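Local coordinates for DNA protection during starvation protein (Agrobacterium tumefaciens, PDB 1O9R) that protects DNA from oxidative damage without binding it, oxidising ferrous iron with hydrogen peroxide and storing the ferric mineral inside a hollow shell of twelve subunits, at residues A[111-125]-A[140-154]. Numbering follows the deposited sequence.
Sequences IERYGEVANMIRKAI and FTAASRDLDKSLWFL
R122 reaches across to D148 and grips its carboxylate end-on, each terminal nitrogen meeting a different oxygen. NH1 gives OD1 of D148 a bond of 2.8 Å, directed at the syn lone pair, while NH2 of R122 lies 3.0 Å from OD2 of D148. The guanidinium and carboxylate planes are tilted by only 28° against each other. CG of R122 stands anti to the backbone N (chi1 -169°), and a bend at chi3 turns the head toward the other helix; N119, one turn earlier on R122's own helix, takes the other N-H of NH2 through its OD1 and limits the rotation of the head. This buried ion pair continues into a second subunit: R72 of that subunit forms a salt bridge with D148, and D9 of the same subunit one with R122 NE. A water beside the pair is hydrogen-bonded to A118 O, D148 OD2 and S144 OG, a small hydroxyl also hydrogen-bonded to T135 of that subunit.

Helices 103-130 and 134-156, successive in the chain, form an antiparallel hairpin of the ferritin-like four-helix bundle; the axes of the two segments approach to 8.7 Å. Such closeness suits A118, whose short methyl lies 3.9 Å from CB of L147. L147 is a knob among Y114, V117, A118 and I121: CD1 presses on CG1 of I121 at 3.5 Å, and both methyls touch CG1 of V117. I121 answers as a knob among F140, A143, S144 and L147.

The rings of F140 and Y114 each receive a methyl on one face from the other helix. A124 CB sits squarely over F140, 3.5 Å from the ring centroid; the short alanine lets the ring lie close against the helix. L154 CD1 lies over the Y114 face, displaced from its middle, and S150, slim enough to admit the ring, brings CB to 3.9 Å from CE1 of Y114, whose hydroxyl bonds to T36 on helix 12-42.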
ATOM      1  N   ILE A 111       2.368   9.942  34.188  1.00 13.79           N
ATOM      2  CA  ILE A 111       2.789   8.692  34.868  1.00 13.26           C
ATOM      3  C   ILE A 111       1.813   8.341  35.988  1.00 13.42           C
ATOM      4  O   ILE A 111       1.423   7.206  36.162  1.00 14.36           O
ATOM      5  CB  ILE A 111       4.209   8.823  35.393  1.00 13.66           C
ATOM      6  CG1 ILE A 111       5.202   8.773  34.206  1.00 15.54           C
ATOM      7  CG2 ILE A 111       4.557   7.729  36.424  1.00 15.53           C
ATOM      8  CD1 ILE A 111       6.587   9.319  34.506  1.00 17.48           C
ATOM      9  N   GLU A 112       1.338   9.379  36.743  1.00 14.06           N
ATOM     10  CA  GLU A 112       0.396   9.040  37.806  1.00 16.48           C
ATOM     11  C   GLU A 112      -0.886   8.422  37.250  1.00 14.22           C
ATOM     12  O   GLU A 112      -1.406   7.464  37.827  1.00 15.61           O
ATOM     13  CB  GLU A 112       0.065  10.275  38.664  1.00 17.45           C
ATOM     14  CG  GLU A 112       1.216  10.755  39.537  1.00 24.86           C
ATOM     15  CD  GLU A 112       0.804  11.870  40.502  1.00 27.50           C
ATOM     16  OE1 GLU A 112      -0.374  12.332  40.526  1.00 30.21           O
ATOM     17  OE2 GLU A 112       1.737  12.247  41.256  1.00 32.68           O
ATOM     18  N   ARG A 113      -1.383   9.008  36.162  1.00 14.30           N
ATOM     19  CA  ARG A 113      -2.704   8.572  35.633  1.00 13.66           C
ATOM     20  C   ARG A 113      -2.545   7.265  34.890  1.00 14.15           C
ATOM     21  O   ARG A 113      -3.450   6.431  34.944  1.00 13.98           O
ATOM     22  CB  ARG A 113      -3.358   9.740  34.868  1.00 14.44           C
ATOM     23  CG  ARG A 113      -3.744  10.856  35.878  1.00 16.05           C
ATOM     24  CD  ARG A 113      -4.035  12.161  35.129  1.00 16.03           C
ATOM     25  NE  ARG A 113      -4.433  13.206  36.107  1.00 16.09           N
ATOM     26  CZ  ARG A 113      -3.550  13.859  36.858  1.00 16.63           C
ATOM     27  NH1 ARG A 113      -2.262  13.660  36.841  1.00 17.48           N
ATOM     28  NH2 ARG A 113      -3.994  14.800  37.761  1.00 18.29           N
ATOM     29  N   TYR A 114      -1.519   7.174  34.053  1.00 13.88           N
ATOM     30  CA  TYR A 114      -1.284   5.911  33.369  1.00 14.36           C
ATOM     31  C   TYR A 114      -1.046   4.777  34.353  1.00 14.81           C
ATOM     32  O   TYR A 114      -1.524   3.654  34.143  1.00 13.76           O
ATOM     33  CB  TYR A 114      -0.047   6.007  32.407  1.00 14.52           C
ATOM     34  CG  TYR A 114      -0.476   6.466  31.014  1.00 14.33           C
ATOM     35  CD1 TYR A 114      -0.468   5.519  29.979  1.00 15.65           C
ATOM     36  CD2 TYR A 114      -0.784   7.774  30.765  1.00 15.14           C
ATOM     37  CE1 TYR A 114      -0.850   5.986  28.691  1.00 15.88           C
ATOM     38  CE2 TYR A 114      -1.193   8.225  29.522  1.00 14.58           C
ATOM     39  CZ  TYR A 114      -1.200   7.280  28.516  1.00 15.31           C
ATOM     40  OH  TYR A 114      -1.630   7.687  27.243  1.00 15.25           O
ATOM     41  N   GLY A 115      -0.324   5.029  35.472  1.00 14.44           N
ATOM     42  CA  GLY A 115      -0.134   4.008  36.493  1.00 13.05           C
ATOM     43  C   GLY A 115      -1.467   3.553  37.103  1.00 14.60           C
ATOM     44  O   GLY A 115      -1.726   2.363  37.251  1.00 15.93           O
ATOM     45  N   GLU A 116      -2.315   4.567  37.396  1.00 14.99           N
ATOM     46  CA  GLU A 116      -3.622   4.185  37.975  1.00 16.02           C
ATOM     47  C   GLU A 116      -4.465   3.352  37.026  1.00 16.00           C
ATOM     48  O   GLU A 116      -5.049   2.308  37.394  1.00 16.19           O
ATOM     49  CB  GLU A 116      -4.382   5.452  38.429  1.00 17.27           C
ATOM     50  CG  GLU A 116      -3.643   6.036  39.638  1.00 23.67           C
ATOM     51  CD  GLU A 116      -4.078   7.426  39.979  1.00 28.92           C
ATOM     52  OE1 GLU A 116      -3.690   7.950  41.056  1.00 32.36           O
ATOM     53  OE2 GLU A 116      -4.800   8.025  39.159  1.00 30.71           O
ATOM     54  N   VAL A 117      -4.490   3.732  35.743  1.00 13.58           N
ATOM     55  CA  VAL A 117      -5.299   2.950  34.793  1.00 14.95           C
ATOM     56  C   VAL A 117      -4.638   1.597  34.488  1.00 13.40           C
ATOM     57  O   VAL A 117      -5.358   0.583  34.455  1.00 13.85           O
ATOM     58  CB  VAL A 117      -5.458   3.758  33.495  1.00 14.21           C
ATOM     59  CG1 VAL A 117      -6.279   2.915  32.476  1.00 15.89           C
ATOM     60  CG2 VAL A 117      -6.228   5.051  33.805  1.00 15.64           C
ATOM     61  N   ALA A 118      -3.334   1.513  34.392  1.00 12.86           N
ATOM     62  CA  ALA A 118      -2.664   0.214  34.189  1.00 13.16           C
ATOM     63  C   ALA A 118      -3.070  -0.704  35.365  1.00 12.84           C
ATOM     64  O   ALA A 118      -3.283  -1.894  35.118  1.00 14.67           O
ATOM     65  CB  ALA A 118      -1.166   0.425  34.105  1.00 14.32           C
ATOM     66  N   ASN A 119      -2.990  -0.142  36.581  1.00 13.64           N
ATOM     67  CA  ASN A 119      -3.246  -1.030  37.725  1.00 12.53           C
ATOM     68  C   ASN A 119      -4.708  -1.359  37.893  1.00 14.77           C
ATOM     69  O   ASN A 119      -5.059  -2.494  38.266  1.00 15.79           O
ATOM     70  CB  ASN A 119      -2.691  -0.286  38.974  1.00 14.29           C
ATOM     71  CG  ASN A 119      -1.181  -0.231  38.954  1.00 15.00           C
ATOM     72  OD1 ASN A 119      -0.457  -1.015  38.335  1.00 16.40           O
ATOM     73  ND2 ASN A 119      -0.569   0.712  39.688  1.00 15.97           N
ATOM     74  N   MET A 120      -5.601  -0.467  37.432  1.00 14.76           N
ATOM     75  CA  MET A 120      -7.013  -0.806  37.434  1.00 14.01           C
ATOM     76  C   MET A 120      -7.281  -1.960  36.444  1.00 14.41           C
ATOM     77  O   MET A 120      -8.085  -2.874  36.746  1.00 16.13           O
ATOM     78  CB  MET A 120      -7.819   0.390  36.947  1.00 17.87           C
ATOM     79  CG  MET A 120      -9.237   0.261  36.491  1.00 24.18           C
ATOM     80  SD  MET A 120     -10.005   1.880  36.125  1.00 30.12           S
ATOM     81  CE  MET A 120      -8.892   2.898  37.216  1.00 12.91           C
ATOM     82  N   ILE A 121      -6.672  -1.879  35.263  1.00 14.06           N
ATOM     83  CA  ILE A 121      -6.929  -2.918  34.245  1.00 13.62           C
ATOM     84  C   ILE A 121      -6.258  -4.195  34.664  1.00 14.30           C
ATOM     85  O   ILE A 121      -6.852  -5.268  34.389  1.00 15.21           O
ATOM     86  CB  ILE A 121      -6.349  -2.382  32.912  1.00 13.81           C
ATOM     87  CG1 ILE A 121      -7.155  -1.172  32.404  1.00 17.80           C
ATOM     88  CG2 ILE A 121      -6.301  -3.513  31.896  1.00 14.65           C
ATOM     89  CD1 ILE A 121      -8.632  -1.354  32.164  1.00 20.99           C
ATOM     90  N   ARG A 122      -5.122  -4.195  35.366  1.00 13.33           N
ATOM     91  CA  ARG A 122      -4.506  -5.400  35.880  1.00 13.98           C
ATOM     92  C   ARG A 122      -5.477  -6.143  36.813  1.00 15.30           C
ATOM     93  O   ARG A 122      -5.664  -7.362  36.753  1.00 16.33           O
ATOM     94  CB  ARG A 122      -3.209  -5.039  36.635  1.00 15.59           C
ATOM     95  CG  ARG A 122      -2.283  -6.171  37.032  1.00 16.60           C
ATOM     96  CD  ARG A 122      -1.004  -5.758  37.803  1.00 15.96           C
ATOM     97  NE  ARG A 122      -0.565  -4.380  37.578  1.00 15.92           N
ATOM     98  CZ  ARG A 122      -0.029  -4.054  36.383  1.00 14.91           C
ATOM     99  NH1 ARG A 122       0.289  -4.989  35.472  1.00 15.34           N
ATOM    100  NH2 ARG A 122       0.253  -2.782  36.125  1.00 14.42           N
ATOM    101  N   LYS A 123      -6.137  -5.369  37.724  1.00 15.67           N
ATOM    102  CA  LYS A 123      -7.124  -5.992  38.632  1.00 16.31           C
ATOM    103  C   LYS A 123      -8.349  -6.467  37.864  1.00 15.06           C
ATOM    104  O   LYS A 123      -8.942  -7.500  38.193  1.00 17.69           O
ATOM    105  CB  LYS A 123      -7.523  -4.912  39.678  1.00 18.82           C
ATOM    106  CG  LYS A 123      -8.546  -5.506  40.683  1.00 22.55           C
ATOM    107  CD  LYS A 123      -8.691  -4.505  41.840  1.00 26.46           C
ATOM    108  CE  LYS A 123      -9.582  -5.157  42.905  1.00 29.50           C
ATOM    109  NZ  LYS A 123     -11.016  -5.166  42.524  1.00 30.19           N
ATOM    110  N   ALA A 124      -8.773  -5.738  36.806  1.00 14.75           N
ATOM    111  CA  ALA A 124      -9.917  -6.142  36.011  1.00 14.49           C
ATOM    112  C   ALA A 124      -9.696  -7.496  35.366  1.00 14.90           C
ATOM    113  O   ALA A 124     -10.705  -8.217  35.217  1.00 15.84           O
ATOM    114  CB  ALA A 124     -10.266  -5.072  34.951  1.00 17.12           C
ATOM    115  N   ILE A 125      -8.445  -7.806  34.960  1.00 14.09           N
ATOM    116  CA  ILE A 125      -8.248  -9.152  34.388  1.00 15.54           C
ATOM    117  C   ILE A 125      -8.625 -10.212  35.462  1.00 16.66           C
ATOM    118  O   ILE A 125      -9.375 -11.131  35.089  1.00 16.60           O
ATOM    119  CB  ILE A 125      -6.765  -9.342  34.106  1.00 14.48           C
ATOM    120  CG1 ILE A 125      -6.229  -8.328  33.075  1.00 14.92           C
ATOM    121  CG2 ILE A 125      -6.463 -10.780  33.662  1.00 16.01           C
ATOM    122  CD1 ILE A 125      -4.701  -8.385  32.975  1.00 13.42           C
ATOM    123  N   PHE A 140      -9.165  -7.387  28.709  1.00 13.59           N
ATOM    124  CA  PHE A 140      -8.413  -6.555  29.652  1.00 12.08           C
ATOM    125  C   PHE A 140      -6.930  -6.921  29.612  1.00 13.44           C
ATOM    126  O   PHE A 140      -6.069  -6.047  29.845  1.00 13.36           O
ATOM    127  CB  PHE A 140      -8.946  -6.755  31.095  1.00 13.33           C
ATOM    128  CG  PHE A 140     -10.218  -6.005  31.366  1.00 12.52           C
ATOM    129  CD1 PHE A 140     -11.336  -6.730  31.800  1.00 14.70           C
ATOM    130  CD2 PHE A 140     -10.287  -4.626  31.251  1.00 15.63           C
ATOM    131  CE1 PHE A 140     -12.503  -6.053  32.102  1.00 15.80           C
ATOM    132  CE2 PHE A 140     -11.463  -3.987  31.546  1.00 15.05           C
ATOM    133  CZ  PHE A 140     -12.583  -4.692  31.991  1.00 14.21           C
ATOM    134  N   THR A 141      -6.540  -8.179  29.303  1.00 13.15           N
ATOM    135  CA  THR A 141      -5.163  -8.555  29.206  1.00 12.56           C
ATOM    136  C   THR A 141      -4.468  -7.851  28.046  1.00 13.56           C
ATOM    137  O   THR A 141      -3.338  -7.378  28.166  1.00 14.30           O
ATOM    138  CB  THR A 141      -5.025 -10.060  29.106  1.00 13.82           C
ATOM    139  OG1 THR A 141      -5.606 -10.676  30.262  1.00 14.61           O
ATOM    140  CG2 THR A 141      -3.548 -10.466  29.099  1.00 17.11           C
ATOM    141  N   ALA A 142      -5.170  -7.795  26.919  1.00 13.22           N
ATOM    142  CA  ALA A 142      -4.561  -7.060  25.764  1.00 13.96           C
ATOM    143  C   ALA A 142      -4.377  -5.601  26.140  1.00 14.39           C
ATOM    144  O   ALA A 142      -3.341  -5.009  25.786  1.00 14.59           O
ATOM    145  CB  ALA A 142      -5.482  -7.219  24.547  1.00 15.42           C
ATOM    146  N   ALA A 143      -5.360  -5.020  26.832  1.00 12.46           N
ATOM    147  CA  ALA A 143      -5.229  -3.614  27.237  1.00 12.84           C
ATOM    148  C   ALA A 143      -4.070  -3.441  28.181  1.00 12.56           C
ATOM    149  O   ALA A 143      -3.308  -2.469  28.172  1.00 13.60           O
ATOM    150  CB  ALA A 143      -6.545  -3.076  27.839  1.00 13.43           C
ATOM    151  N   SER A 144      -3.904  -4.382  29.148  1.00 13.17           N
ATOM    152  CA  SER A 144      -2.845  -4.330  30.124  1.00 14.12           C
ATOM    153  C   SER A 144      -1.481  -4.353  29.461  1.00 15.45           C
ATOM    154  O   SER A 144      -0.578  -3.637  29.894  1.00 14.32           O
ATOM    155  CB  SER A 144      -2.989  -5.613  31.021  1.00 13.36           C
ATOM    156  OG  SER A 144      -1.971  -5.663  31.993  1.00 14.85           O
ATOM    157  N   ARG A 145      -1.320  -5.220  28.439  1.00 13.49           N
ATOM    158  CA  ARG A 145      -0.013  -5.242  27.792  1.00 13.42           C
ATOM    159  C   ARG A 145       0.347  -3.882  27.207  1.00 14.65           C
ATOM    160  O   ARG A 145       1.470  -3.367  27.386  1.00 13.82           O
ATOM    161  CB  ARG A 145      -0.098  -6.224  26.603  1.00 14.11           C
ATOM    162  CG  ARG A 145       0.110  -7.617  27.174  1.00 15.42           C
ATOM    163  CD  ARG A 145       0.104  -8.715  26.170  1.00 16.30           C
ATOM    164  NE  ARG A 145       1.210  -8.500  25.197  1.00 16.13           N
ATOM    165  CZ  ARG A 145       1.303  -9.345  24.173  1.00 14.81           C
ATOM    166  NH1 ARG A 145       0.557 -10.411  23.990  1.00 15.62           N
ATOM    167  NH2 ARG A 145       2.288  -9.047  23.287  1.00 14.90           N
ATOM    168  N   ASP A 146      -0.622  -3.188  26.582  1.00 13.94           N
ATOM    169  CA  ASP A 146      -0.276  -1.848  26.018  1.00 14.28           C
ATOM    170  C   ASP A 146      -0.180  -0.828  27.154  1.00 13.12           C
ATOM    171  O   ASP A 146       0.658   0.079  27.034  1.00 13.49           O
ATOM    172  CB  ASP A 146      -1.360  -1.440  25.013  1.00 14.38           C
ATOM    173  CG  ASP A 146      -1.183  -2.144  23.655  1.00 17.53           C
ATOM    174  OD1 ASP A 146      -2.228  -2.176  22.932  1.00 17.93           O
ATOM    175  OD2 ASP A 146      -0.082  -2.645  23.393  1.00 19.23           O
ATOM    176  N   LEU A 147      -1.007  -0.882  28.209  1.00 12.61           N
ATOM    177  CA  LEU A 147      -0.870   0.130  29.293  1.00 12.05           C
ATOM    178  C   LEU A 147       0.457  -0.054  29.965  1.00 12.61           C
ATOM    179  O   LEU A 147       1.066   0.984  30.342  1.00 13.67           O
ATOM    180  CB  LEU A 147      -2.026  -0.029  30.289  1.00 13.65           C
ATOM    181  CG  LEU A 147      -3.311   0.648  29.767  1.00 16.37           C
ATOM    182  CD1 LEU A 147      -4.532  -0.023  30.386  1.00 17.67           C
ATOM    183  CD2 LEU A 147      -3.182   2.154  30.070  1.00 18.70           C
ATOM    184  N   ASP A 148       0.876  -1.277  30.274  1.00 13.03           N
ATOM    185  CA  ASP A 148       2.148  -1.449  30.975  1.00 12.59           C
ATOM    186  C   ASP A 148       3.313  -1.011  30.134  1.00 12.20           C
ATOM    187  O   ASP A 148       4.292  -0.501  30.689  1.00 14.02           O
ATOM    188  CB  ASP A 148       2.318  -2.932  31.422  1.00 12.81           C
ATOM    189  CG  ASP A 148       1.530  -3.259  32.673  1.00 13.34           C
ATOM    190  OD1 ASP A 148       1.728  -4.440  33.104  1.00 14.74           O
ATOM    191  OD2 ASP A 148       0.768  -2.464  33.223  1.00 13.36           O
ATOM    192  N   LYS A 149       3.239  -1.254  28.815  1.00 12.77           N
ATOM    193  CA  LYS A 149       4.359  -0.759  27.964  1.00 12.54           C
ATOM    194  C   LYS A 149       4.307   0.772  27.881  1.00 12.26           C
ATOM    195  O   LYS A 149       5.420   1.333  27.894  1.00 14.20           O
ATOM    196  CB  LYS A 149       4.216  -1.440  26.577  1.00 13.87           C
ATOM    197  CG  LYS A 149       5.266  -0.959  25.603  1.00 15.61           C
ATOM    198  CD  LYS A 149       5.259  -1.801  24.312  1.00 17.88           C
ATOM    199  CE  LYS A 149       6.285  -1.184  23.350  1.00 19.62           C
ATOM    200  NZ  LYS A 149       6.513  -2.156  22.221  1.00 25.08           N
ATOM    201  N   SER A 150       3.135   1.340  27.755  1.00 12.44           N
ATOM    202  CA  SER A 150       3.075   2.819  27.690  1.00 12.73           C
ATOM    203  C   SER A 150       3.566   3.461  28.983  1.00 15.25           C
ATOM    204  O   SER A 150       4.297   4.455  28.988  1.00 14.23           O
ATOM    205  CB  SER A 150       1.670   3.283  27.362  1.00 14.75           C
ATOM    206  OG  SER A 150       1.187   2.737  26.147  1.00 16.92           O
ATOM    207  N   LEU A 151       3.240   2.819  30.124  1.00 13.12           N
ATOM    208  CA  LEU A 151       3.719   3.331  31.410  1.00 13.46           C
ATOM    209  C   LEU A 151       5.227   3.269  31.471  1.00 13.47           C
ATOM    210  O   LEU A 151       5.869   4.248  31.914  1.00 13.88           O
ATOM    211  CB  LEU A 151       3.056   2.455  32.522  1.00 14.25           C
ATOM    212  CG  LEU A 151       3.573   2.821  33.954  1.00 14.65           C
ATOM    213  CD1 LEU A 151       3.202   4.241  34.348  1.00 14.22           C
ATOM    214  CD2 LEU A 151       3.038   1.780  34.931  1.00 16.05           C
ATOM    215  N   TRP A 152       5.814   2.161  31.021  1.00 14.19           N
ATOM    216  CA  TRP A 152       7.280   2.055  30.992  1.00 14.68           C
ATOM    217  C   TRP A 152       7.834   3.110  30.041  1.00 14.07           C
ATOM    218  O   TRP A 152       8.797   3.790  30.432  1.00 14.11           O
ATOM    219  CB  TRP A 152       7.677   0.651  30.536  1.00 14.51           C
ATOM    220  CG  TRP A 152       9.038   0.536  29.939  1.00 14.71           C
ATOM    221  CD1 TRP A 152      10.215   1.029  30.494  1.00 16.15           C
ATOM    222  CD2 TRP A 152       9.410  -0.037  28.714  1.00 13.97           C
ATOM    223  NE1 TRP A 152      11.292   0.781  29.651  1.00 16.24           N
ATOM    224  CE2 TRP A 152      10.818   0.102  28.561  1.00 15.04           C
ATOM    225  CE3 TRP A 152       8.680  -0.706  27.711  1.00 15.30           C
ATOM    226  CZ2 TRP A 152      11.504  -0.352  27.444  1.00 16.39           C
ATOM    227  CZ3 TRP A 152       9.390  -1.177  26.616  1.00 17.35           C
ATOM    228  CH2 TRP A 152      10.794  -0.994  26.478  1.00 16.25           C
ATOM    229  N   PHE A 153       7.269   3.311  28.879  1.00 13.12           N
ATOM    230  CA  PHE A 153       7.820   4.372  27.996  1.00 13.17           C
ATOM    231  C   PHE A 153       7.804   5.728  28.684  1.00 13.18           C
ATOM    232  O   PHE A 153       8.812   6.479  28.557  1.00 15.57           O
ATOM    233  CB  PHE A 153       6.971   4.438  26.713  1.00 13.27           C
ATOM    234  CG  PHE A 153       7.354   3.462  25.636  1.00 14.94           C
ATOM    235  CD1 PHE A 153       6.713   3.571  24.399  1.00 18.01           C
ATOM    236  CD2 PHE A 153       8.233   2.419  25.767  1.00 15.82           C
ATOM    237  CE1 PHE A 153       7.048   2.775  23.303  1.00 21.19           C
ATOM    238  CE2 PHE A 153       8.589   1.589  24.725  1.00 17.20           C
ATOM    239  CZ  PHE A 153       7.989   1.751  23.492  1.00 18.47           C
ATOM    240  N   LEU A 154       6.754   6.071  29.409  1.00 13.37           N
ATOM    241  CA  LEU A 154       6.734   7.337  30.149  1.00 15.07           C
ATOM    242  C   LEU A 154       7.791   7.388  31.249  1.00 15.29           C
ATOM    243  O   LEU A 154       8.599   8.323  31.341  1.00 14.40           O
ATOM    244  CB  LEU A 154       5.350   7.587  30.760  1.00 13.13           C
ATOM    245  CG  LEU A 154       4.226   7.802  29.721  1.00 14.23           C
ATOM    246  CD1 LEU A 154       2.872   7.709  30.403  1.00 17.21           C
ATOM    247  CD2 LEU A 154       4.415   9.195  29.058  1.00 17.48           C
TER
HETATM  248  O   HOH W   1      -1.915  -3.179  33.052  1.00 14.56           O